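Local coordinates for protein V-type ATP synthase alpha chain (Nanoarchaeum equitans Kin4-M, PDB 5BN3) that belongs to the ATP synthase alpha/beta family as a V-type alpha chain and carries a P-loop-class nucleotide-binding domain with bound ADP, at residues E92-I97 with K101-P106; E486-Q491 with I507-I512; I513-V518 with A558-I563. All coordinates share one frame; numbering follows the deposited sequence.

Interactions 2 and 3 form one continuous body of helices, because both use helix 503-523 at successive turns. Their centres lie 13 Å apart and they touch directly: Ile512 CD1 of interaction 2 reaches Ile559 CG2 of interaction 3 at 3.7 Å, and Phe488 CB packs on Ile513 CD1 at 4.0 Å. Interaction 2 also runs to the nucleotide pocket through Gln491, which meets the base of ADP, whereas interaction 3 lies farther out from the centre of the chain. Interaction 1 belongs to a distant surface region on the opposite side of that centre, 49 Å from interaction 2 and 61 Å from interaction 3 between centres.

Interaction 1: residues E92-I97 with K101-P106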
loop_
_atom_site.group_PDB
_atom_site.type_symbol
_atom_site.label_atom_id
_atom_site.label_comp_id
_atom_site.label_asym_id
_atom_site.label_seq_id
_atom_site.Cartn_x
_atom_site.Cartn_y
_atom_site.Cartn_z
ATOM N N GLU A 92 3.302 -21.422 -45.420
ATOM C CA GLU A 92 3.551 -22.023 -46.727
ATOM C C GLU A 92 4.754 -21.423 -47.457
ATOM O O GLU A 92 5.518 -22.149 -48.092
ATOM C CB GLU A 92 2.286 -21.968 -47.596
ATOM C CG GLU A 92 1.256 -23.035 -47.234
ATOM C CD GLU A 92 -0.105 -22.799 -47.864
ATOM O OE1 GLU A 92 -0.259 -21.813 -48.617
ATOM O OE2 GLU A 92 -1.026 -23.601 -47.599
ATOM N N LYS A 93 4.926 -20.108 -47.362
ATOM C CA LYS A 93 6.069 -19.449 -47.997
ATOM C C LYS A 93 7.385 -19.853 -47.342
ATOM O O LYS A 93 8.331 -20.248 -48.021
ATOM C CB LYS A 93 5.925 -17.924 -47.946
ATOM C CG LYS A 93 4.720 -17.372 -48.693
ATOM C CD LYS A 93 4.616 -17.952 -50.090
ATOM C CE LYS A 93 3.496 -17.292 -50.877
ATOM N NZ LYS A 93 3.719 -15.828 -51.035
ATOM N N THR A 94 7.435 -19.755 -46.018
ATOM C CA THR A 94 8.658 -20.024 -45.268
ATOM C C THR A 94 8.965 -21.509 -45.129
ATOM O O THR A 94 10.121 -21.884 -44.925
ATOM C CB THR A 94 8.591 -19.405 -43.860
ATOM O OG1 THR A 94 7.576 -20.065 -43.092
ATOM C CG2 THR A 94 8.264 -17.932 -43.960
ATOM N N GLN A 95 7.930 -22.340 -45.234
ATOM C CA GLN A 95 8.051 -23.773 -44.965
ATOM C C GLN A 95 8.664 -24.012 -43.586
ATOM O O GLN A 95 9.440 -24.948 -43.383
ATOM C CB GLN A 95 8.859 -24.479 -46.058
ATOM C CG GLN A 95 8.117 -24.602 -47.385
ATOM C CD GLN A 95 6.887 -25.485 -47.285
ATOM O OE1 GLN A 95 6.943 -26.590 -46.744
ATOM N NE2 GLN A 95 5.767 -24.997 -47.803
ATOM N N SER A 96 8.297 -23.148 -42.645
ATOM C CA SER A 96 8.813 -23.204 -41.283
ATOM C C SER A 96 7.662 -23.106 -40.285
ATOM O O SER A 96 6.577 -22.637 -40.627
ATOM C CB SER A 96 9.801 -22.058 -41.054
ATOM O OG SER A 96 10.148 -21.946 -39.686
ATOM N N ILE A 97 7.899 -23.549 -39.054
ATOM C CA ILE A 97 6.891 -23.440 -38.005
ATOM C C ILE A 97 7.005 -22.096 -37.292
ATOM O O ILE A 97 6.162 -21.739 -36.467
ATOM C CB ILE A 97 7.012 -24.577 -36.965
ATOM C CG1 ILE A 97 8.320 -24.456 -36.181
ATOM C CG2 ILE A 97 6.903 -25.939 -37.640
ATOM C CD1 ILE A 97 8.419 -25.419 -35.016
ATOM N N LYS A 101 10.846 -12.436 -38.742
ATOM C CA LYS A 101 10.705 -10.996 -38.579
ATOM C C LYS A 101 10.856 -10.316 -39.939
ATOM O O LYS A 101 11.772 -10.627 -40.701
ATOM C CB LYS A 101 11.701 -10.438 -37.547
ATOM C CG LYS A 101 13.167 -10.405 -37.973
ATOM C CD LYS A 101 14.060 -9.876 -36.850
ATOM C CE LYS A 101 15.449 -9.499 -37.361
ATOM N NZ LYS A 101 15.423 -8.270 -38.200
ATOM N N GLY A 102 9.925 -9.426 -40.264
ATOM C CA GLY A 102 10.030 -8.649 -41.485
ATOM C C GLY A 102 9.302 -9.179 -42.711
ATOM O O GLY A 102 9.307 -8.522 -43.751
ATOM N N ILE A 103 8.679 -10.351 -42.610
ATOM C CA ILE A 103 7.929 -10.887 -43.746
ATOM C C ILE A 103 6.703 -10.024 -44.044
ATOM O O ILE A 103 5.969 -9.636 -43.134
ATOM C CB ILE A 103 7.522 -12.380 -43.552
ATOM C CG1 ILE A 103 6.926 -12.946 -44.846
ATOM C CG2 ILE A 103 6.556 -12.553 -42.387
ATOM C CD1 ILE A 103 6.684 -14.441 -44.818
ATOM N N ASP A 104 6.495 -9.698 -45.316
ATOM C CA ASP A 104 5.311 -8.936 -45.694
ATOM C C ASP A 104 4.534 -9.616 -46.815
ATOM O O ASP A 104 5.049 -9.816 -47.916
ATOM C CB ASP A 104 5.668 -7.499 -46.083
ATOM C CG ASP A 104 4.497 -6.550 -45.919
ATOM O OD1 ASP A 104 3.694 -6.757 -44.982
ATOM O OD2 ASP A 104 4.372 -5.600 -46.722
ATOM N N LEU A 105 3.290 -9.976 -46.510
ATOM C CA LEU A 105 2.395 -10.613 -47.468
ATOM C C LEU A 105 1.083 -9.838 -47.519
ATOM O O LEU A 105 0.714 -9.176 -46.548
ATOM C CB LEU A 105 2.114 -12.061 -47.057
ATOM C CG LEU A 105 3.286 -13.038 -46.951
ATOM C CD1 LEU A 105 2.800 -14.419 -46.536
ATOM C CD2 LEU A 105 4.041 -13.118 -48.264
ATOM N N PRO A 106 0.371 -9.913 -48.655
ATOM C CA PRO A 106 -0.949 -9.278 -48.722
ATOM C C PRO A 106 -1.969 -10.035 -47.874
ATOM O O PRO A 106 -1.906 -11.263 -47.795
ATOM C CB PRO A 106 -1.313 -9.378 -50.208
ATOM C CG PRO A 106 -0.508 -10.526 -50.724
ATOM C CD PRO A 106 0.776 -10.502 -49.945
#
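Bends at chi2 (-49°) and chi4 carry the Lys93 chain obliquely across Leu105 and bring NZ back toward it, while Ile103, with CG1 anti to the backbone N (chi1 -172°) and the chain staying extended, sends CD1 out to Thr94. The result is two separate touches, each between one residue at the end of helix 87-94 and one in the loop that passes it. In the first, Lys93 CG meets Leu105 CD1 at 4.1 Å, and farther out Lys93 NZ comes to 3.9 Å from Leu105 CD2. Each leucine methyl thus has a different part of the lysine, and the ammonium end adds contact without a hydrogen bond to this segment. In the second, Thr94 offers its methyl, with CG2 3.9 Å from Ile103 CD1. The backbones stay well apart, the CA atoms of Thr94 and Ile103 being 9.3 Å from one another, so side chains alone bridge the gap and bury a modest 133 Å².

The helix end itself is tied off locally. Thr94 OG1 accepts from Ser96 N at 3.2 Å, which makes an ST turn, and the same hydroxyl is bonded to the carbonyl of Ile90 one turn back. With its polar branch engaged there, the threonine presents the methyl to the loop. Gln95 then leaves the helix with positive phi, and its NE2 folds back to Glu92 O at 2.9 Å (N-H...O 149°), approaching in the carbonyl plane on a lone pair.

Around the contact, Leu105 also packs on Asp89 and Ile90 of helix 87-94, and Ile103 O is bonded to Arg85 NH1. Beyond the ST turn, Ile97 makes backbone hydrogen bonds to the neighbouring NEQ263 chain and packs on Phe215 of that chain.

Interaction 2: residues E486-Q491 with I507-I512; sequences EGFLQQ and IELMRI. With ADP (adenosine-5'-diphosphate), chain C.
Phe488 and Met510 make the tight part of this buried contact. Chi1 of -175° swings the phenyl ring away from the backbone N and out to helix 503-523, where its CE1 lies 3.5 Å from Met510 CG. The methionine sulfur follows at the same corner, SD being 4.1 Å from Phe488 CZ. Measured to the ring centroid, Met510 SD is 5.1 Å away and 57° off the normal, an oblique Met-aromatic contact. Leu509 comes to the ring from a different direction: its CB sits at the edge, near the ring plane, 4.0 Å from Phe488 CD1. Beside it Leu509 CD1 rests against Gly487 O at 3.7 Å, and Phe448 adds an edge-to-face ring contact with Phe488.

Looser is the exposed Arg511, whose partner Glu508 also packs on Phe552 and Ile556 of helix 552-562. Arg511 NH1 meets Glu508 OE2 at 3.4 Å, a salt bridge whose hydrogen bond is weak, with the carboxylate oxygen at the guanidinium edge, in its plane; Ile507 CG2 lies over one face.

Past the wider pi-type turn at 486-489 the chain arrives at Gln491. Its side-chain amide is bonded to Arg205 N and Gly203 O, and its backbone O accepts from ADP N6 at 3.0 Å (N-H...O 144°). The loop that leaves one helix of this C-terminal-domain pair thus forms part of the adenine end of the ADP pocket.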
loop_
_atom_site.group_PDB
_atom_site.type_symbol
_atom_site.label_atom_id
_atom_site.label_comp_id
_atom_site.label_asym_id
_atom_site.label_seq_id
_atom_site.Cartn_x
_atom_site.Cartn_y
_atom_site.Cartn_z
ATOM N N GLU A 486 -26.465 -25.956 -9.787
ATOM C CA GLU A 486 -25.979 -27.184 -10.420
ATOM C C GLU A 486 -26.767 -27.601 -11.660
ATOM O O GLU A 486 -26.257 -28.341 -12.500
ATOM C CB GLU A 486 -25.947 -28.341 -9.408
ATOM C CG GLU A 486 -24.931 -28.173 -8.284
ATOM C CD GLU A 486 -24.897 -29.363 -7.338
ATOM O OE1 GLU A 486 -25.668 -30.323 -7.551
ATOM O OE2 GLU A 486 -24.097 -29.338 -6.379
ATOM N N GLY A 487 -28.007 -27.133 -11.775
ATOM C CA GLY A 487 -28.864 -27.547 -12.873
ATOM C C GLY A 487 -29.127 -26.494 -13.933
ATOM O O GLY A 487 -29.560 -26.824 -15.036
ATOM N N PHE A 488 -28.864 -25.230 -13.609
ATOM C CA PHE A 488 -29.155 -24.139 -14.535
ATOM C C PHE A 488 -27.939 -23.259 -14.843
ATOM O O PHE A 488 -27.582 -23.066 -16.006
ATOM C CB PHE A 488 -30.301 -23.281 -13.995
ATOM C CG PHE A 488 -30.748 -22.205 -14.936
ATOM C CD1 PHE A 488 -31.511 -22.518 -16.049
ATOM C CD2 PHE A 488 -30.413 -20.879 -14.706
ATOM C CE1 PHE A 488 -31.927 -21.531 -16.920
ATOM C CE2 PHE A 488 -30.827 -19.887 -15.574
ATOM C CZ PHE A 488 -31.585 -20.213 -16.683
ATOM N N LEU A 489 -27.316 -22.719 -13.800
ATOM C CA LEU A 489 -26.190 -21.803 -13.971
ATOM C C LEU A 489 -24.962 -22.512 -14.538
ATOM O O LEU A 489 -24.333 -22.021 -15.479
ATOM C CB LEU A 489 -25.847 -21.113 -12.648
ATOM C CG LEU A 489 -26.953 -20.234 -12.065
ATOM C CD1 LEU A 489 -26.514 -19.588 -10.761
ATOM C CD2 LEU A 489 -27.348 -19.175 -13.068
ATOM N N GLN A 490 -24.625 -23.666 -13.971
ATOM C CA GLN A 490 -23.502 -24.453 -14.469
ATOM C C GLN A 490 -23.790 -24.984 -15.867
ATOM O O GLN A 490 -24.911 -25.405 -16.167
ATOM C CB GLN A 490 -23.180 -25.611 -13.517
ATOM C CG GLN A 490 -22.462 -25.188 -12.242
ATOM C CD GLN A 490 -22.143 -26.360 -11.331
ATOM O OE1 GLN A 490 -22.071 -27.507 -11.777
ATOM N NE2 GLN A 490 -21.953 -26.077 -10.048
ATOM N N GLN A 491 -22.770 -24.955 -16.718
ATOM C CA GLN A 491 -22.905 -25.417 -18.093
ATOM C C GLN A 491 -21.563 -25.934 -18.603
ATOM O O GLN A 491 -20.592 -25.178 -18.704
ATOM C CB GLN A 491 -23.435 -24.289 -18.986
ATOM C CG GLN A 491 -23.787 -24.725 -20.404
ATOM C CD GLN A 491 -24.614 -23.697 -21.150
ATOM O OE1 GLN A 491 -25.175 -22.776 -20.552
ATOM N NE2 GLN A 491 -24.695 -23.850 -22.467
ATOM N N ILE A 507 -35.522 -22.106 -21.351
ATOM C CA ILE A 507 -36.842 -21.784 -20.811
ATOM C C ILE A 507 -37.456 -22.979 -20.079
ATOM O O ILE A 507 -37.979 -22.835 -18.972
ATOM C CB ILE A 507 -37.819 -21.317 -21.920
ATOM C CG1 ILE A 507 -37.298 -20.059 -22.624
ATOM C CG2 ILE A 507 -39.203 -21.068 -21.346
ATOM C CD1 ILE A 507 -36.885 -18.947 -21.688
ATOM N N GLU A 508 -37.390 -24.155 -20.700
ATOM C CA GLU A 508 -37.949 -25.369 -20.108
ATOM C C GLU A 508 -37.314 -25.707 -18.766
ATOM O O GLU A 508 -37.997 -26.162 -17.850
ATOM C CB GLU A 508 -37.816 -26.554 -21.067
ATOM C CG GLU A 508 -38.857 -26.565 -22.171
ATOM C CD GLU A 508 -40.274 -26.627 -21.632
ATOM O OE1 GLU A 508 -40.581 -27.565 -20.865
ATOM O OE2 GLU A 508 -41.080 -25.735 -21.969
ATOM N N LEU A 509 -36.007 -25.482 -18.657
ATOM C CA LEU A 509 -35.303 -25.675 -17.396
ATOM C C LEU A 509 -35.835 -24.737 -16.317
ATOM O O LEU A 509 -36.041 -25.151 -15.177
ATOM C CB LEU A 509 -33.797 -25.466 -17.578
ATOM C CG LEU A 509 -32.985 -26.690 -18.002
ATOM C CD1 LEU A 509 -31.516 -26.338 -18.179
ATOM C CD2 LEU A 509 -33.146 -27.785 -16.969
ATOM N N MET A 510 -36.056 -23.478 -16.684
ATOM C CA MET A 510 -36.596 -22.489 -15.754
ATOM C C MET A 510 -38.000 -22.886 -15.300
ATOM O O MET A 510 -38.344 -22.750 -14.126
ATOM C CB MET A 510 -36.630 -21.099 -16.404
ATOM C CG MET A 510 -35.274 -20.580 -16.863
ATOM S SD MET A 510 -35.348 -18.960 -17.660
ATOM C CE MET A 510 -35.918 -17.952 -16.294
ATOM N N ARG A 511 -38.799 -23.387 -16.236
ATOM C CA ARG A 511 -40.186 -23.752 -15.958
ATOM C C ARG A 511 -40.316 -24.953 -15.025
ATOM O O ARG A 511 -41.155 -24.954 -14.128
ATOM C CB ARG A 511 -40.942 -24.007 -17.265
ATOM C CG ARG A 511 -41.355 -22.734 -17.986
ATOM C CD ARG A 511 -42.010 -23.027 -19.324
ATOM N NE ARG A 511 -42.502 -21.807 -19.955
ATOM C CZ ARG A 511 -42.688 -21.659 -21.262
ATOM N NH1 ARG A 511 -42.416 -22.658 -22.091
ATOM N NH2 ARG A 511 -43.139 -20.508 -21.741
ATOM N N ILE A 512 -39.481 -25.968 -15.230
ATOM C CA ILE A 512 -39.530 -27.165 -14.394
ATOM C C ILE A 512 -38.966 -26.907 -12.992
ATOM O O ILE A 512 -39.451 -27.470 -12.009
ATOM C CB ILE A 512 -38.839 -28.373 -15.076
ATOM C CG1 ILE A 512 -39.073 -29.656 -14.276
ATOM C CG2 ILE A 512 -37.351 -28.123 -15.263
ATOM C CD1 ILE A 512 -40.533 -29.996 -14.092
HETATM P PB ADP C . -8.748 -18.175 -18.078
HETATM O O1B ADP C . -9.662 -17.309 -17.252
HETATM O O2B ADP C . -8.798 -17.908 -19.557
HETATM O O3B ADP C . -7.358 -18.294 -17.508
HETATM P PA ADP C . -9.744 -20.691 -19.060
HETATM O O1A ADP C . -10.816 -20.137 -19.952
HETATM O O2A ADP C . -8.453 -21.184 -19.661
HETATM O O3A ADP C . -9.416 -19.634 -17.886
HETATM O "O5'" ADP C . -10.394 -21.892 -18.207
HETATM C "C5'" ADP C . -9.662 -22.478 -17.132
HETATM C "C4'" ADP C . -10.100 -23.924 -16.928
HETATM O "O4'" ADP C . -11.489 -23.978 -16.575
HETATM C "C3'" ADP C . -9.911 -24.708 -18.214
HETATM O "O3'" ADP C . -9.127 -25.875 -17.945
HETATM C "C2'" ADP C . -11.309 -25.087 -18.650
HETATM O "O2'" ADP C . -11.366 -26.440 -19.103
HETATM C "C1'" ADP C . -12.181 -24.896 -17.421
HETATM N N9 ADP C . -13.495 -24.339 -17.824
HETATM C C8 ADP C . -13.804 -23.034 -17.938
HETATM N N7 ADP C . -15.093 -22.872 -18.329
HETATM C C5 ADP C . -15.633 -24.097 -18.467
HETATM C C6 ADP C . -16.955 -24.643 -18.852
HETATM N N6 ADP C . -17.989 -23.823 -19.173
HETATM N N1 ADP C . -17.089 -25.989 -18.864
HETATM C C2 ADP C . -16.071 -26.812 -18.545
HETATM N N3 ADP C . -14.848 -26.385 -18.189
HETATM C C4 ADP C . -14.574 -25.061 -18.131
#

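Interaction 3: residues I513-V518 with A558-I563; sequences IHKYYV and AIEQEI
Glu560 and Ile563, both near the end of helix 552-562, meet Lys515 and Tyr516 of helix 503-523, a helix-to-helix contact in the helical C-terminal part of the chain. Followed in sequence along segment 558-563, Ile559 packs on Ile537 of helix 537-542 and on Ile512 of helix 503-523, one residue before segment 513-518; contact with that segment itself begins at Glu560.

The glutamate chain runs extended beyond CG and crosses that of Lys515 at about a right angle, with Glu560 CG 4.1 Å from Lys515 CD. The carboxylate ends up beside the lysine's methylene chain, OE2 being 3.9 Å from Lys515 CE. The lysine is bent at chi3 (-71°) and again at chi4 (-75°), and its NZ remains 4.8 Å from Glu560 OE2. This is too far for a salt bridge, although opposite charges at such a spacing would be expected to attract each other mildly on this exposed side of the contact.

Ile563 closes the segment and is the first residue to depart from helical angles. Its N still bonds to Ile559 O at 2.9 Å, which anchors the residue to the last turn while the side chain points across. Here the backbones draw together, the CA atoms of Tyr516 and Ile563 lying 7.0 Å apart. The delta methyl of Ile563 settles in the angle between Tyr516 CB and Lys515 CG, against the helix backbone, and lies at the edge of the Tyr516 ring, near its plane. That ring points past the isoleucine into the bundle, packing on Met480 and Ile483 of helix 472-489, and its OH is bonded to His479 NE2. Ile563 CD1 itself stands 4.0 Å from Tyr516 CA and 4.1 Å from Tyr516 N.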
loop_
_atom_site.group_PDB
_atom_site.type_symbol
_atom_site.label_atom_id
_atom_site.label_comp_id
_atom_site.label_asym_id
_atom_site.label_seq_id
_atom_site.Cartn_x
_atom_site.Cartn_y
_atom_site.Cartn_z
ATOM N N ILE A 513 -37.958 -26.042 -12.903
ATOM C CA ILE A 513 -37.412 -25.632 -11.613
ATOM C C ILE A 513 -38.458 -24.826 -10.841
ATOM O O ILE A 513 -38.673 -25.048 -9.649
ATOM C CB ILE A 513 -36.125 -24.788 -11.782
ATOM C CG1 ILE A 513 -34.967 -25.665 -12.266
ATOM C CG2 ILE A 513 -35.737 -24.126 -10.474
ATOM C CD1 ILE A 513 -33.698 -24.887 -12.569
ATOM N N HIS A 514 -39.106 -23.894 -11.533
ATOM C CA HIS A 514 -40.163 -23.085 -10.938
ATOM C C HIS A 514 -41.339 -23.951 -10.497
ATOM O O HIS A 514 -41.931 -23.718 -9.442
ATOM C CB HIS A 514 -40.642 -22.022 -11.925
ATOM C CG HIS A 514 -41.862 -21.282 -11.472
ATOM N ND1 HIS A 514 -41.881 -20.507 -10.332
ATOM C CD2 HIS A 514 -43.103 -21.199 -12.004
ATOM C CE1 HIS A 514 -43.082 -19.979 -10.183
ATOM N NE2 HIS A 514 -43.844 -20.382 -11.183
ATOM N N LYS A 515 -41.677 -24.944 -11.314
ATOM C CA LYS A 515 -42.779 -25.853 -11.018
ATOM C C LYS A 515 -42.469 -26.708 -9.794
ATOM O O LYS A 515 -43.344 -26.969 -8.970
ATOM C CB LYS A 515 -43.079 -26.740 -12.231
ATOM C CG LYS A 515 -44.305 -27.628 -12.077
ATOM C CD LYS A 515 -44.528 -28.495 -13.314
ATOM C CE LYS A 515 -44.998 -27.681 -14.513
ATOM N NZ LYS A 515 -46.424 -27.263 -14.401
ATOM N N TYR A 516 -41.217 -27.142 -9.680
ATOM C CA TYR A 516 -40.772 -27.886 -8.509
ATOM C C TYR A 516 -40.849 -27.003 -7.271
ATOM O O TYR A 516 -41.245 -27.455 -6.199
ATOM C CB TYR A 516 -39.339 -28.386 -8.711
ATOM C CG TYR A 516 -38.766 -29.134 -7.524
ATOM C CD1 TYR A 516 -39.129 -30.448 -7.269
ATOM C CD2 TYR A 516 -37.852 -28.530 -6.670
ATOM C CE1 TYR A 516 -38.607 -31.139 -6.191
ATOM C CE2 TYR A 516 -37.325 -29.215 -5.589
ATOM C CZ TYR A 516 -37.706 -30.519 -5.356
ATOM O OH TYR A 516 -37.190 -31.211 -4.286
ATOM N N TYR A 517 -40.477 -25.737 -7.441
ATOM C CA TYR A 517 -40.427 -24.768 -6.349
ATOM C C TYR A 517 -41.795 -24.513 -5.726
ATOM O O TYR A 517 -41.942 -24.561 -4.505
ATOM C CB TYR A 517 -39.831 -23.451 -6.853
ATOM C CG TYR A 517 -39.644 -22.389 -5.791
ATOM C CD1 TYR A 517 -39.107 -22.703 -4.551
ATOM C CD2 TYR A 517 -39.980 -21.069 -6.041
ATOM C CE1 TYR A 517 -38.927 -21.733 -3.587
ATOM C CE2 TYR A 517 -39.799 -20.089 -5.082
ATOM C CZ TYR A 517 -39.274 -20.429 -3.857
ATOM O OH TYR A 517 -39.091 -19.467 -2.894
ATOM N N VAL A 518 -42.789 -24.236 -6.567
ATOM C CA VAL A 518 -44.135 -23.940 -6.084
ATOM C C VAL A 518 -44.765 -25.144 -5.380
ATOM O O VAL A 518 -45.580 -24.983 -4.470
ATOM C CB VAL A 518 -45.066 -23.438 -7.218
ATOM C CG1 VAL A 518 -44.504 -22.181 -7.856
ATOM C CG2 VAL A 518 -45.262 -24.510 -8.272
ATOM N N ALA A 558 -41.545 -36.863 -17.513
ATOM C CA ALA A 558 -41.398 -37.806 -16.411
ATOM C C ALA A 558 -41.347 -37.108 -15.051
ATOM O O ALA A 558 -41.909 -37.601 -14.073
ATOM C CB ALA A 558 -40.158 -38.651 -16.609
ATOM N N ILE A 559 -40.661 -35.970 -14.997
ATOM C CA ILE A 559 -40.532 -35.199 -13.763
ATOM C C ILE A 559 -41.848 -34.516 -13.383
ATOM O O ILE A 559 -42.212 -34.477 -12.207
ATOM C CB ILE A 559 -39.378 -34.165 -13.864
ATOM C CG1 ILE A 559 -38.028 -34.886 -13.911
ATOM C CG2 ILE A 559 -39.395 -33.206 -12.686
ATOM C CD1 ILE A 559 -36.859 -33.982 -14.231
ATOM N N GLU A 560 -42.564 -33.997 -14.379
ATOM C CA GLU A 560 -43.836 -33.313 -14.148
ATOM C C GLU A 560 -44.881 -34.202 -13.464
ATOM O O GLU A 560 -45.623 -33.737 -12.599
ATOM C CB GLU A 560 -44.389 -32.744 -15.462
ATOM C CG GLU A 560 -43.657 -31.506 -15.974
ATOM C CD GLU A 560 -44.128 -31.075 -17.351
ATOM O OE1 GLU A 560 -44.565 -31.950 -18.129
ATOM O OE2 GLU A 560 -44.061 -29.866 -17.659
ATOM N N GLN A 561 -44.939 -35.474 -13.853
ATOM C CA GLN A 561 -45.858 -36.411 -13.213
ATOM C C GLN A 561 -45.378 -36.705 -11.802
ATOM O O GLN A 561 -46.157 -36.677 -10.853
ATOM C CB GLN A 561 -45.960 -37.728 -13.989
ATOM C CG GLN A 561 -45.786 -37.626 -15.492
ATOM C CD GLN A 561 -46.648 -36.556 -16.132
ATOM O OE1 GLN A 561 -47.796 -36.346 -15.744
ATOM N NE2 GLN A 561 -46.089 -35.866 -17.122
ATOM N N GLU A 562 -44.082 -36.977 -11.680
ATOM C CA GLU A 562 -43.464 -37.308 -10.399
ATOM C C GLU A 562 -43.687 -36.203 -9.369
ATOM O O GLU A 562 -43.667 -36.448 -8.163
ATOM C CB GLU A 562 -41.971 -37.576 -10.593
ATOM C CG GLU A 562 -41.360 -38.513 -9.569
ATOM C CD GLU A 562 -40.003 -39.028 -10.002
ATOM O OE1 GLU A 562 -39.663 -38.876 -11.195
ATOM O OE2 GLU A 562 -39.274 -39.584 -9.153
ATOM N N ILE A 563 -43.911 -34.986 -9.855
ATOM C CA ILE A 563 -44.394 -33.905 -9.008
ATOM C C ILE A 563 -45.897 -34.120 -8.788
ATOM O O ILE A 563 -46.733 -33.293 -9.157
ATOM C CB ILE A 563 -44.082 -32.520 -9.623
ATOM C CG1 ILE A 563 -42.586 -32.400 -9.921
ATOM C CG2 ILE A 563 -44.462 -31.404 -8.679
ATOM C CD1 ILE A 563 -42.181 -31.063 -10.509
#